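Local coordinates for protein CaaX farnesyltransferase beta subunit Ram1 (Aspergillus fumigatus, PDB 4L9P) that is the zinc-binding beta subunit of protein farnesyltransferase, which probably binds the peptide while farnesyl is transferred to a cysteine near the C-terminus of target proteins, at residues N117-P122 / L406-L411; Q236-F241 / P289-R294; C256-H261 / T283-L288; Y401-L406 / G479-V484. All blocks are in the same frame, centred on the assembly; numbering follows the deposited sequence.

Contact 1. Residues N117-P122 / L406-L411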
loop_
_atom_site.group_PDB
_atom_site.type_symbol
_atom_site.label_atom_id
_atom_site.label_comp_id
_atom_site.label_asym_id
_atom_site.label_seq_id
_atom_site.Cartn_x
_atom_site.Cartn_y
_atom_site.Cartn_z
ATOM N N ASN B 117 9.678 25.704 -16.363
ATOM C CA ASN B 117 10.068 25.199 -17.676
ATOM C C ASN B 117 9.053 25.491 -18.780
ATOM O O ASN B 117 8.055 26.176 -18.526
ATOM C CB ASN B 117 10.432 23.689 -17.589
ATOM C CG ASN B 117 9.229 22.791 -17.307
ATOM O OD1 ASN B 117 8.114 23.158 -17.553
ATOM N ND2 ASN B 117 9.500 21.599 -16.804
ATOM N N LYS B 118 9.276 24.952 -19.979
ATOM C CA LYS B 118 8.410 25.261 -21.104
ATOM C C LYS B 118 7.001 24.727 -20.970
ATOM O O LYS B 118 6.088 25.134 -21.687
ATOM C CB LYS B 118 9.044 24.769 -22.408
ATOM C CG LYS B 118 9.308 23.272 -22.427
ATOM C CD LYS B 118 10.114 22.877 -23.659
ATOM C CE LYS B 118 10.344 21.356 -23.618
ATOM N NZ LYS B 118 11.446 20.842 -24.518
ATOM N N TYR B 119 6.852 23.779 -20.028
ATOM C CA TYR B 119 5.528 23.222 -19.739
ATOM C C TYR B 119 4.908 23.931 -18.535
ATOM O O TYR B 119 3.817 23.499 -18.084
ATOM C CB TYR B 119 5.645 21.714 -19.398
ATOM C CG TYR B 119 5.971 20.856 -20.598
ATOM C CD1 TYR B 119 4.978 20.554 -21.568
ATOM C CD2 TYR B 119 7.278 20.342 -20.791
ATOM C CE1 TYR B 119 5.280 19.750 -22.676
ATOM C CE2 TYR B 119 7.578 19.546 -21.880
ATOM C CZ TYR B 119 6.582 19.245 -22.812
ATOM O OH TYR B 119 6.880 18.447 -23.912
ATOM N N GLY B 120 5.524 24.998 -18.041
ATOM C CA GLY B 120 4.937 25.795 -16.978
ATOM C C GLY B 120 5.193 25.207 -15.596
ATOM O O GLY B 120 4.522 25.621 -14.643
ATOM N N ILE B 121 6.154 24.297 -15.469
ATOM C CA ILE B 121 6.320 23.534 -14.214
ATOM C C ILE B 121 7.612 23.975 -13.492
ATOM O O ILE B 121 8.669 24.164 -14.144
ATOM C CB ILE B 121 6.451 22.069 -14.551
ATOM C CG1 ILE B 121 5.187 21.598 -15.288
ATOM C CG2 ILE B 121 6.678 21.224 -13.241
ATOM C CD1 ILE B 121 5.261 20.159 -15.806
ATOM N N PRO B 122 7.564 24.248 -12.204
ATOM C CA PRO B 122 8.785 24.632 -11.482
ATOM C C PRO B 122 9.838 23.541 -11.445
ATOM O O PRO B 122 9.555 22.339 -11.464
ATOM C CB PRO B 122 8.282 24.995 -10.068
ATOM C CG PRO B 122 6.945 24.355 -9.964
ATOM C CD PRO B 122 6.383 24.140 -11.335
ATOM N N LEU B 406 1.358 13.171 -13.386
ATOM C CA LEU B 406 2.044 12.856 -12.138
ATOM C C LEU B 406 3.168 13.831 -11.861
ATOM O O LEU B 406 3.417 14.244 -10.732
ATOM C CB LEU B 406 2.539 11.403 -12.177
ATOM C CG LEU B 406 3.227 10.972 -10.901
ATOM C CD1 LEU B 406 2.265 11.061 -9.713
ATOM C CD2 LEU B 406 3.847 9.543 -11.043
ATOM N N THR B 407 3.888 14.166 -12.952
ATOM C CA THR B 407 5.007 15.069 -12.824
ATOM C C THR B 407 4.547 16.480 -12.401
ATOM O O THR B 407 5.167 17.120 -11.533
ATOM C CB THR B 407 5.743 15.171 -14.153
ATOM O OG1 THR B 407 6.248 13.872 -14.472
ATOM C CG2 THR B 407 6.956 16.088 -14.000
ATOM N N ARG B 408 3.449 16.947 -12.994
ATOM C CA ARG B 408 2.874 18.219 -12.548
ATOM C C ARG B 408 2.491 18.162 -11.081
ATOM O O ARG B 408 2.737 19.104 -10.335
ATOM C CB ARG B 408 1.651 18.618 -13.376
ATOM C CG ARG B 408 2.033 18.926 -14.841
ATOM C CD ARG B 408 0.763 19.447 -15.594
ATOM N NE ARG B 408 1.143 19.781 -16.993
ATOM C CZ ARG B 408 1.769 20.900 -17.355
ATOM N NH1 ARG B 408 1.996 21.867 -16.465
ATOM N NH2 ARG B 408 2.149 21.022 -18.638
ATOM N N TYR B 409 1.798 17.074 -10.643
ATOM C CA TYR B 409 1.415 17.061 -9.266
ATOM C C TYR B 409 2.614 17.100 -8.342
ATOM O O TYR B 409 2.643 17.855 -7.392
ATOM C CB TYR B 409 0.620 15.773 -9.007
ATOM C CG TYR B 409 -0.006 15.756 -7.594
ATOM C CD1 TYR B 409 -0.908 16.775 -7.184
ATOM C CD2 TYR B 409 0.487 14.842 -6.629
ATOM C CE1 TYR B 409 -1.369 16.825 -5.893
ATOM C CE2 TYR B 409 -0.017 14.850 -5.307
ATOM C CZ TYR B 409 -0.874 15.885 -4.942
ATOM O OH TYR B 409 -1.324 15.977 -3.647
ATOM N N ILE B 410 3.649 16.318 -8.626
ATOM C CA ILE B 410 4.803 16.324 -7.721
ATOM C C ILE B 410 5.536 17.658 -7.736
ATOM O O ILE B 410 5.768 18.253 -6.662
ATOM C CB ILE B 410 5.775 15.197 -8.148
ATOM C CG1 ILE B 410 5.129 13.792 -7.927
ATOM C CG2 ILE B 410 7.118 15.311 -7.361
ATOM C CD1 ILE B 410 5.890 12.679 -8.609
ATOM N N LEU B 411 5.869 18.159 -8.929
ATOM C CA LEU B 411 6.707 19.370 -8.972
ATOM C C LEU B 411 5.923 20.642 -8.696
ATOM O O LEU B 411 6.491 21.579 -8.050
ATOM C CB LEU B 411 7.444 19.477 -10.319
ATOM C CG LEU B 411 8.479 18.380 -10.524
ATOM C CD1 LEU B 411 9.127 18.517 -11.971
ATOM C CD2 LEU B 411 9.582 18.425 -9.437
#
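Arg408, on helix 403-413, reaches out to the loop 117-122 and holds the carbonyl of Tyr119. Its CG lies anti to the carbonyl carbon (chi1 -66°), and CG sits 3.6 Å from Ile121 CD1. The chain then runs extended from CG to NE. NE forms a salt bridge with Glu404 OE2, one turn earlier on the same helix. CZ faces Ile121 CD1, which lies over one face of the guanidinium, toward its rim. NH1 donates to Tyr119 O at 2.9 Å and also rests 3.4 Å from Ile121 CG1. NH2 donates to the same Tyr119 O at 3.0 Å. This second bond lies in the carbonyl plane, on a lone pair, while NH1 comes in tilted from that plane. Beyond Arg408 the contact is mostly carbon packing. Ile121 CG2 presses on Leu411 CB at 3.5 Å, tighter than usual for two carbons. A backbone oxygen joins in where Pro122 CG rests against Leu411 O at 3.4 Å. The loop has its own support. Asn117 OD1 accepts from Tyr119 N at 2.8 Å, closing an Asx turn within a type I beta turn, and from Ile121 N on the opposite face of its amide. The Tyr119 hydroxyl bonds elsewhere, to Gly477 O. A buried backbone oxygen thus takes two N-H groups of one guanidinium. The Glu404 carboxylate probably offsets the positive charge of that group.

Contact 2. Residues Q236-F241 / P289-R294. With EDO (1,2-ethanediol), chain O.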
loop_
_atom_site.group_PDB
_atom_site.type_symbol
_atom_site.label_atom_id
_atom_site.label_comp_id
_atom_site.label_asym_id
_atom_site.label_seq_id
_atom_site.Cartn_x
_atom_site.Cartn_y
_atom_site.Cartn_z
ATOM N N GLN B 236 2.417 -18.032 7.846
ATOM C CA GLN B 236 1.122 -18.477 8.346
ATOM C C GLN B 236 0.540 -19.617 7.521
ATOM O O GLN B 236 0.894 -19.789 6.357
ATOM C CB GLN B 236 0.126 -17.320 8.293
ATOM C CG GLN B 236 0.557 -16.132 9.173
ATOM C CD GLN B 236 0.824 -16.580 10.636
ATOM O OE1 GLN B 236 1.970 -16.413 11.204
ATOM N NE2 GLN B 236 -0.182 -17.141 11.235
ATOM N N PRO B 237 -0.420 -20.377 8.079
ATOM C CA PRO B 237 -1.009 -21.502 7.323
ATOM C C PRO B 237 -1.630 -21.092 5.998
ATOM O O PRO B 237 -1.633 -21.885 5.060
ATOM C CB PRO B 237 -2.116 -21.993 8.254
ATOM C CG PRO B 237 -1.529 -21.681 9.624
ATOM C CD PRO B 237 -0.893 -20.324 9.474
ATOM N N ASP B 238 -2.179 -19.878 5.934
ATOM C CA ASP B 238 -2.828 -19.427 4.707
ATOM C C ASP B 238 -1.866 -18.907 3.646
ATOM O O ASP B 238 -2.309 -18.452 2.590
ATOM C CB ASP B 238 -3.938 -18.394 4.977
ATOM C CG ASP B 238 -3.406 -17.038 5.387
ATOM O OD1 ASP B 238 -2.184 -16.862 5.568
ATOM O OD2 ASP B 238 -4.249 -16.131 5.483
ATOM N N GLY B 239 -0.560 -19.027 3.905
ATOM C CA GLY B 239 0.422 -18.654 2.905
ATOM C C GLY B 239 1.063 -17.280 3.063
ATOM O O GLY B 239 2.133 -17.012 2.533
ATOM N N GLY B 240 0.385 -16.416 3.817
ATOM C CA GLY B 240 0.908 -15.085 4.103
ATOM C C GLY B 240 1.871 -15.047 5.267
ATOM O O GLY B 240 2.325 -16.096 5.816
ATOM N N PHE B 241 2.154 -13.814 5.720
ATOM C CA PHE B 241 3.123 -13.570 6.794
ATOM C C PHE B 241 2.543 -12.532 7.741
ATOM O O PHE B 241 1.968 -11.509 7.317
ATOM C CB PHE B 241 4.412 -12.950 6.216
ATOM C CG PHE B 241 5.228 -13.906 5.429
ATOM C CD1 PHE B 241 4.930 -14.173 4.084
ATOM C CD2 PHE B 241 6.278 -14.561 6.060
ATOM C CE1 PHE B 241 5.743 -15.103 3.365
ATOM C CE2 PHE B 241 7.070 -15.525 5.349
ATOM C CZ PHE B 241 6.795 -15.790 4.011
ATOM N N PRO B 289 1.539 -16.992 -3.536
ATOM C CA PRO B 289 0.784 -16.293 -4.597
ATOM C C PRO B 289 -0.733 -16.578 -4.483
ATOM O O PRO B 289 -1.524 -15.716 -4.874
ATOM C CB PRO B 289 1.396 -16.835 -5.923
ATOM C CG PRO B 289 1.961 -18.211 -5.525
ATOM C CD PRO B 289 2.441 -18.044 -4.052
ATOM N N GLU B 290 -1.115 -17.771 -4.019
ATOM C CA GLU B 290 -2.533 -18.039 -3.791
ATOM C C GLU B 290 -3.115 -17.068 -2.731
ATOM O O GLU B 290 -4.235 -16.536 -2.924
ATOM C CB GLU B 290 -2.721 -19.487 -3.329
ATOM C CG GLU B 290 -2.273 -20.504 -4.386
ATOM C CD GLU B 290 -0.836 -20.932 -4.275
ATOM O OE1 GLU B 290 -0.033 -20.286 -3.605
ATOM O OE2 GLU B 290 -0.489 -21.974 -4.884
ATOM N N TYR B 291 -2.370 -16.802 -1.657
ATOM C CA TYR B 291 -2.791 -15.851 -0.651
ATOM C C TYR B 291 -2.947 -14.470 -1.312
ATOM O O TYR B 291 -3.945 -13.761 -1.097
ATOM C CB TYR B 291 -1.749 -15.815 0.454
ATOM C CG TYR B 291 -1.844 -14.608 1.354
ATOM C CD1 TYR B 291 -2.795 -14.533 2.354
ATOM C CD2 TYR B 291 -1.002 -13.527 1.165
ATOM C CE1 TYR B 291 -2.882 -13.426 3.210
ATOM C CE2 TYR B 291 -1.054 -12.435 1.956
ATOM C CZ TYR B 291 -1.999 -12.326 2.948
ATOM O OH TYR B 291 -1.959 -11.232 3.773
ATOM N N LEU B 292 -1.970 -14.073 -2.125
ATOM C CA LEU B 292 -2.091 -12.736 -2.728
ATOM C C LEU B 292 -3.296 -12.673 -3.690
ATOM O O LEU B 292 -4.008 -11.660 -3.742
ATOM C CB LEU B 292 -0.808 -12.390 -3.479
ATOM C CG LEU B 292 0.437 -12.332 -2.577
ATOM C CD1 LEU B 292 1.767 -12.190 -3.380
ATOM C CD2 LEU B 292 0.303 -11.147 -1.566
ATOM N N SER B 293 -3.569 -13.758 -4.455
ATOM C CA SER B 293 -4.749 -13.766 -5.317
ATOM C C SER B 293 -6.038 -13.537 -4.485
ATOM O O SER B 293 -6.994 -12.892 -4.958
ATOM C CB SER B 293 -4.833 -15.141 -5.968
ATOM O OG SER B 293 -6.091 -15.289 -6.647
ATOM N N ARG B 294 -6.086 -14.114 -3.260
ATOM C CA ARG B 294 -7.244 -13.956 -2.396
ATOM C C ARG B 294 -7.365 -12.534 -1.820
ATOM O O ARG B 294 -8.385 -12.234 -1.146
ATOM C CB ARG B 294 -7.152 -14.956 -1.255
ATOM C CG ARG B 294 -7.300 -16.436 -1.739
ATOM C CD ARG B 294 -7.625 -17.421 -0.619
ATOM N NE ARG B 294 -6.693 -17.265 0.463
ATOM C CZ ARG B 294 -5.551 -17.950 0.631
ATOM N NH1 ARG B 294 -5.117 -18.811 -0.261
ATOM N NH2 ARG B 294 -4.813 -17.714 1.715
HETATM C C1 EDO O . -3.275 -17.369 8.447
HETATM O O1 EDO O . -3.396 -18.792 8.311
HETATM C C2 EDO O . -3.445 -16.799 9.852
HETATM O O2 EDO O . -2.743 -17.351 10.968
HETATM O O HOH W 1 -2.543 -20.228 0.139
HETATM O O HOH W 2 -6.256 -16.169 3.300
HETATM O O HOH W 3 0.958 -11.636 4.327
#
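This is a buried contact between an Asx turn and a short helix in the alpha-alpha toroid of the beta subunit. Gly240 lies over the ring of Tyr291, and Arg294 binds the backbone beside it. The turn, in residues 236-241, follows helix 224-234. Tyr291 and Arg294 come from the region of helix 288-293. Asp238 OD1 closes the Asx turn by accepting from Gly240 N at 3.1 Å, from above the carboxylate plane. A type I beta turn from Gln236 to Gly239 overlaps it. Tyr291 CG, anti to the backbone N (chi1 163°), starts the ring toward the turn. Gly240 has no side chain, and its CA itself meets the ring. CA stands over the ring centre in a CH-pi contact, 3.8 Å from the Tyr291 centroid and 9° off the normal. Gly239 is also close, with its carbonyl carbon 4.1 Å from Tyr291 CB. Two waters join Asp238 to Arg294. One links Asp238 O to NH1, the other Asp238 OD2 to NH2. The opposite charges are near, but Asp238 OD2 stays 4.1 Å from Arg294 NH2, too far to count as a salt bridge. Phe216 of the alpha subunit packs on both Asp238 and Arg294, which puts the contact at the subunit interface. Arg294 NH2 donates directly to Asp238 O at 2.8 Å, in the carbonyl plane and on a lone pair.

Contact 3. Residues C256-H261 / T283-L288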
loop_
_atom_site.group_PDB
_atom_site.type_symbol
_atom_site.label_atom_id
_atom_site.label_comp_id
_atom_site.label_asym_id
_atom_site.label_seq_id
_atom_site.Cartn_x
_atom_site.Cartn_y
_atom_site.Cartn_z
ATOM N N CYS B 256 7.449 -7.253 2.601
ATOM C CA CYS B 256 8.677 -6.934 3.328
ATOM C C CYS B 256 9.490 -8.190 3.668
ATOM O O CYS B 256 10.723 -8.162 3.534
ATOM C CB CYS B 256 8.355 -6.206 4.627
ATOM S SG CYS B 256 7.670 -4.522 4.399
ATOM N N ALA B 257 8.810 -9.277 4.075
ATOM C CA ALA B 257 9.540 -10.497 4.378
ATOM C C ALA B 257 10.253 -11.013 3.138
ATOM O O ALA B 257 11.420 -11.465 3.211
ATOM C CB ALA B 257 8.575 -11.571 4.910
ATOM N N MET B 258 9.559 -11.010 1.998
ATOM C CA MET B 258 10.185 -11.584 0.801
ATOM C C MET B 258 11.279 -10.724 0.202
ATOM O O MET B 258 12.228 -11.272 -0.371
ATOM C CB MET B 258 9.135 -11.941 -0.233
ATOM C CG MET B 258 8.260 -13.114 0.245
ATOM S SD MET B 258 9.181 -14.640 0.847
ATOM C CE MET B 258 10.260 -14.978 -0.514
ATOM N N VAL B 259 11.204 -9.418 0.366
ATOM C CA VAL B 259 12.331 -8.569 -0.059
ATOM C C VAL B 259 13.525 -8.840 0.819
ATOM O O VAL B 259 14.653 -8.951 0.295
ATOM C CB VAL B 259 11.935 -7.086 0.024
ATOM C CG1 VAL B 259 13.190 -6.200 0.016
ATOM C CG2 VAL B 259 11.026 -6.746 -1.157
ATOM N N VAL B 260 13.357 -8.914 2.147
ATOM C CA VAL B 260 14.504 -9.269 3.014
ATOM C C VAL B 260 15.073 -10.644 2.631
ATOM O O VAL B 260 16.300 -10.820 2.523
ATOM C CB VAL B 260 14.089 -9.276 4.458
ATOM C CG1 VAL B 260 15.170 -9.873 5.407
ATOM C CG2 VAL B 260 13.750 -7.807 4.892
ATOM N N HIS B 261 14.160 -11.593 2.403
ATOM C CA HIS B 261 14.588 -12.958 2.048
ATOM C C HIS B 261 15.424 -12.930 0.774
ATOM O O HIS B 261 16.490 -13.581 0.701
ATOM C CB HIS B 261 13.316 -13.786 1.896
ATOM C CG HIS B 261 13.558 -15.249 1.702
ATOM N ND1 HIS B 261 14.083 -15.777 0.535
ATOM C CD2 HIS B 261 13.392 -16.289 2.565
ATOM C CE1 HIS B 261 14.201 -17.100 0.688
ATOM N NE2 HIS B 261 13.792 -17.431 1.913
ATOM N N THR B 283 8.175 -24.202 2.075
ATOM C CA THR B 283 9.076 -23.123 1.731
ATOM C C THR B 283 8.392 -21.801 2.011
ATOM O O THR B 283 7.176 -21.734 2.274
ATOM C CB THR B 283 9.402 -23.123 0.233
ATOM O OG1 THR B 283 8.228 -22.746 -0.498
ATOM C CG2 THR B 283 9.924 -24.529 -0.287
ATOM N N PHE B 284 9.211 -20.767 1.966
ATOM C CA PHE B 284 8.677 -19.406 2.238
ATOM C C PHE B 284 7.629 -18.991 1.225
ATOM O O PHE B 284 6.762 -18.145 1.548
ATOM C CB PHE B 284 9.817 -18.393 2.236
ATOM C CG PHE B 284 10.553 -18.343 3.552
ATOM C CD1 PHE B 284 11.591 -19.233 3.846
ATOM C CD2 PHE B 284 10.157 -17.458 4.549
ATOM C CE1 PHE B 284 12.255 -19.188 5.097
ATOM C CE2 PHE B 284 10.830 -17.408 5.761
ATOM C CZ PHE B 284 11.859 -18.273 6.057
ATOM N N THR B 285 7.676 -19.561 0.018
ATOM C CA THR B 285 6.760 -19.114 -1.056
ATOM C C THR B 285 5.544 -20.032 -1.204
ATOM O O THR B 285 4.630 -19.737 -1.953
ATOM C CB THR B 285 7.516 -18.960 -2.391
ATOM O OG1 THR B 285 8.082 -20.244 -2.736
ATOM C CG2 THR B 285 8.607 -17.877 -2.287
ATOM N N ASP B 286 5.527 -21.151 -0.484
ATOM C CA ASP B 286 4.386 -22.085 -0.571
ATOM C C ASP B 286 3.117 -21.414 -0.114
ATOM O O ASP B 286 3.065 -20.867 0.983
ATOM C CB ASP B 286 4.677 -23.282 0.305
ATOM C CG ASP B 286 5.418 -24.381 -0.398
ATOM O OD1 ASP B 286 5.512 -24.362 -1.629
ATOM O OD2 ASP B 286 5.872 -25.304 0.332
ATOM N N GLY B 287 2.091 -21.409 -0.966
ATOM C CA GLY B 287 0.785 -20.855 -0.633
ATOM C C GLY B 287 0.780 -19.341 -0.773
ATOM O O GLY B 287 -0.283 -18.711 -0.595
ATOM N N LEU B 288 1.916 -18.728 -1.099
ATOM C CA LEU B 288 2.012 -17.247 -1.107
ATOM C C LEU B 288 1.304 -16.552 -2.292
ATOM O O LEU B 288 0.478 -15.688 -2.078
ATOM C CB LEU B 288 3.481 -16.812 -1.054
ATOM C CG LEU B 288 3.717 -15.286 -1.080
ATOM C CD1 LEU B 288 2.950 -14.562 0.062
ATOM C CD2 LEU B 288 5.212 -15.065 -0.964
#
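Met258 and His261, one turn apart on helix 251-263, meet the loop 283-288 without any hydrogen bond between the segments. The closer part is His261 against Phe284. His261 CG, anti to its backbone N (chi1 -173°), starts the ring toward the loop. His261 CD2 sits over one face of the Phe284 ring, toward the rim, 3.6 Å from Phe284 CG. His261 NE2 comes within 3.4 Å of Phe284 CD1. The rings meet obliquely, with planes at 56°. NE2 is hydrogen-bonded to Pro267 O. The Met258 side is looser. Its chain is folded, and each atom finds a separate neighbour. CG meets Leu288 CD2 at 3.8 Å, SD lies 4.1 Å from Phe284 CB, and CE touches Thr285 CG2. Thr285 is partly exposed and marks the more open side, where Thr283 OG1 accepts from Thr285 N in an ST turn. Gly287 then stands at the N-cap of the next helix. Trp228 and Leu231 of helix 224-234 also meet Phe284. This is side-chain packing within an alpha-alpha toroid, between helix 251-263 and the loop and first residue of helix 288-293.

Contact 4. Residues Y401-L406 / G479-V484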
loop_
_atom_site.group_PDB
_atom_site.type_symbol
_atom_site.label_atom_id
_atom_site.label_comp_id
_atom_site.label_asym_id
_atom_site.label_seq_id
_atom_site.Cartn_x
_atom_site.Cartn_y
_atom_site.Cartn_z
ATOM N N TYR B 401 -0.662 5.326 -18.002
ATOM C CA TYR B 401 -1.111 6.402 -17.133
ATOM C C TYR B 401 -0.452 7.679 -17.704
ATOM O O TYR B 401 0.329 7.612 -18.666
ATOM C CB TYR B 401 -0.658 6.198 -15.664
ATOM C CG TYR B 401 0.837 6.233 -15.505
ATOM C CD1 TYR B 401 1.636 5.170 -15.851
ATOM C CD2 TYR B 401 1.434 7.361 -14.954
ATOM C CE1 TYR B 401 3.031 5.215 -15.717
ATOM C CE2 TYR B 401 2.840 7.417 -14.772
ATOM C CZ TYR B 401 3.638 6.344 -15.146
ATOM O OH TYR B 401 5.026 6.458 -14.965
ATOM N N SER B 402 -0.756 8.830 -17.098
ATOM C CA SER B 402 -0.216 10.114 -17.547
ATOM C C SER B 402 1.027 10.488 -16.759
ATOM O O SER B 402 0.949 10.964 -15.609
ATOM C CB SER B 402 -1.294 11.220 -17.409
ATOM O OG SER B 402 -0.691 12.478 -17.736
ATOM N N ARG B 403 2.192 10.362 -17.399
ATOM C CA ARG B 403 3.424 10.826 -16.764
ATOM C C ARG B 403 3.420 12.345 -16.579
ATOM O O ARG B 403 3.913 12.856 -15.566
ATOM C CB ARG B 403 4.658 10.383 -17.586
ATOM C CG ARG B 403 4.925 8.865 -17.540
ATOM C CD ARG B 403 6.312 8.520 -18.285
ATOM N NE ARG B 403 6.367 8.916 -19.653
ATOM C CZ ARG B 403 7.294 9.692 -20.183
ATOM N NH1 ARG B 403 8.383 10.140 -19.479
ATOM N NH2 ARG B 403 7.193 9.962 -21.470
ATOM N N GLU B 404 2.819 13.054 -17.528
ATOM C CA GLU B 404 2.721 14.511 -17.418
ATOM C C GLU B 404 1.936 14.854 -16.136
ATOM O O GLU B 404 2.362 15.713 -15.379
ATOM C CB GLU B 404 1.959 15.081 -18.638
ATOM C CG GLU B 404 1.650 16.565 -18.461
ATOM C CD GLU B 404 1.035 17.261 -19.662
ATOM O OE1 GLU B 404 0.695 16.560 -20.634
ATOM O OE2 GLU B 404 0.989 18.517 -19.636
ATOM N N GLY B 405 0.757 14.239 -15.969
ATOM C CA GLY B 405 -0.047 14.561 -14.785
ATOM C C GLY B 405 0.685 14.315 -13.474
ATOM O O GLY B 405 0.692 15.147 -12.560
ATOM N N LEU B 406 1.358 13.171 -13.386
ATOM C CA LEU B 406 2.044 12.856 -12.138
ATOM C C LEU B 406 3.168 13.831 -11.861
ATOM O O LEU B 406 3.417 14.244 -10.732
ATOM C CB LEU B 406 2.539 11.403 -12.177
ATOM C CG LEU B 406 3.227 10.972 -10.901
ATOM C CD1 LEU B 406 2.265 11.061 -9.713
ATOM C CD2 LEU B 406 3.847 9.543 -11.043
ATOM N N GLY B 479 1.600 15.838 -26.188
ATOM C CA GLY B 479 1.528 14.433 -26.498
ATOM C C GLY B 479 0.883 13.736 -25.338
ATOM O O GLY B 479 0.778 14.282 -24.246
ATOM N N SER B 480 0.475 12.511 -25.563
ATOM C CA SER B 480 -0.207 11.785 -24.475
ATOM C C SER B 480 0.755 11.109 -23.504
ATOM O O SER B 480 0.348 10.747 -22.395
ATOM C CB SER B 480 -1.122 10.725 -25.017
ATOM O OG SER B 480 -0.408 9.620 -25.557
ATOM N N ASP B 481 1.984 10.891 -23.943
ATOM C CA ASP B 481 2.975 10.214 -23.100
ATOM C C ASP B 481 4.285 10.955 -23.158
ATOM O O ASP B 481 5.182 10.610 -23.934
ATOM C CB ASP B 481 3.108 8.744 -23.493
ATOM C CG ASP B 481 4.085 7.997 -22.616
ATOM O OD1 ASP B 481 4.301 8.378 -21.442
ATOM O OD2 ASP B 481 4.655 7.006 -23.106
ATOM N N ILE B 482 4.382 12.009 -22.342
ATOM C CA ILE B 482 5.522 12.906 -22.431
ATOM C C ILE B 482 6.187 13.174 -21.102
ATOM O O ILE B 482 5.577 13.009 -19.986
ATOM C CB ILE B 482 5.140 14.265 -23.052
ATOM C CG1 ILE B 482 3.945 14.880 -22.289
ATOM C CG2 ILE B 482 4.874 14.124 -24.555
ATOM C CD1 ILE B 482 3.600 16.369 -22.724
ATOM N N GLY B 483 7.454 13.528 -21.201
ATOM C CA GLY B 483 8.252 13.845 -20.044
ATOM C C GLY B 483 8.318 15.342 -19.889
ATOM O O GLY B 483 8.984 16.033 -20.679
ATOM N N VAL B 484 7.622 15.872 -18.879
ATOM C CA VAL B 484 7.488 17.335 -18.683
ATOM C C VAL B 484 8.364 17.865 -17.566
ATOM O O VAL B 484 8.384 19.068 -17.283
ATOM C CB VAL B 484 6.008 17.783 -18.493
ATOM C CG1 VAL B 484 5.185 17.315 -19.674
ATOM C CG2 VAL B 484 5.392 17.170 -17.186
HETATM O O HOH W 4 2.175 9.160 -19.963
HETATM O O HOH W 5 2.050 12.096 -20.264
HETATM O O HOH W 6 0.501 14.055 -21.487
HETATM O O HOH W 7 0.380 17.565 -23.575
#
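Arg403 and Asp481 form the charged part of this contact. Arg403 NE donates to Asp481 OD1 at 2.8 Å in a nearly straight hydrogen bond (167°) that is part of a salt bridge. OD1 is met on its syn side, somewhat out of the carboxylate plane. OD1 itself lies in the guanidinium plane. The guanidinium and carboxylate planes stand almost perpendicular, at 89°. Arg403 NH2 adds weak bonds to Asp481 OD1 and to Asp481 O. The chain of Arg403 bends at chi3 (-59°), which sets the position of NE. Ile482 O lies over the centre of one guanidinium face, 3.7 Å above the plane. Arg403 NH1 bonds to Val444 O. Glu404 OE2 pairs with Arg408 NE.

Van der Waals contacts run along the Glu404 chain. It is extended beyond CG and lies beside Ile482, pointing the same way. Val484 crosses this chain, with CG1 3.8 Å from Glu404 CG. Ile482 CD1 is 3.6 Å from Glu404 OE1.

Waters fill in the polar contacts. One accepts from Arg403 N and reaches Asp481 OD1 and Tyr401 O. A second links Glu404 N to Ser480 O and Ile482 N. A third donates to both Glu404 OE1 and Gly479 O. Asn344 of the alpha subunit bonds to Tyr401 O and Ser480 OG.

Ser402 is the N-cap of helix 403-413, and its OG accepts from Gly405 N at 2.9 Å. Helix 431-444 packs on Tyr401 and Leu406. The contact joins the start of helix 403-413 to the loop between strand 468-471 and helix 502-513.

In the fold
The four contacts form two pairs. Contacts 1 and 4 have centres 10 Å apart and share helix 403-413. They touch directly: Asn117 ND2 lies 2.8 Å from Val484 O, probably a hydrogen bond, and Ile121 CD1 packs on Val484 CG2. Contacts 2 and 3 also have centres 10 Å apart. There Phe241 bridges them, packing on Ala257, Met258 and Phe284. Contacts 1 and 3 lie on opposite sides of the chain's centre, with centres 39 Å apart. None uses the zinc ligands Asp365, Cys367 and His433. The Met258 side chain of contact 3 is about 11 Å from the bound farnesyl diphosphate analogue, that of Tyr291 in contact 2 about 12 Å. Cys256, outside the packing, touches it.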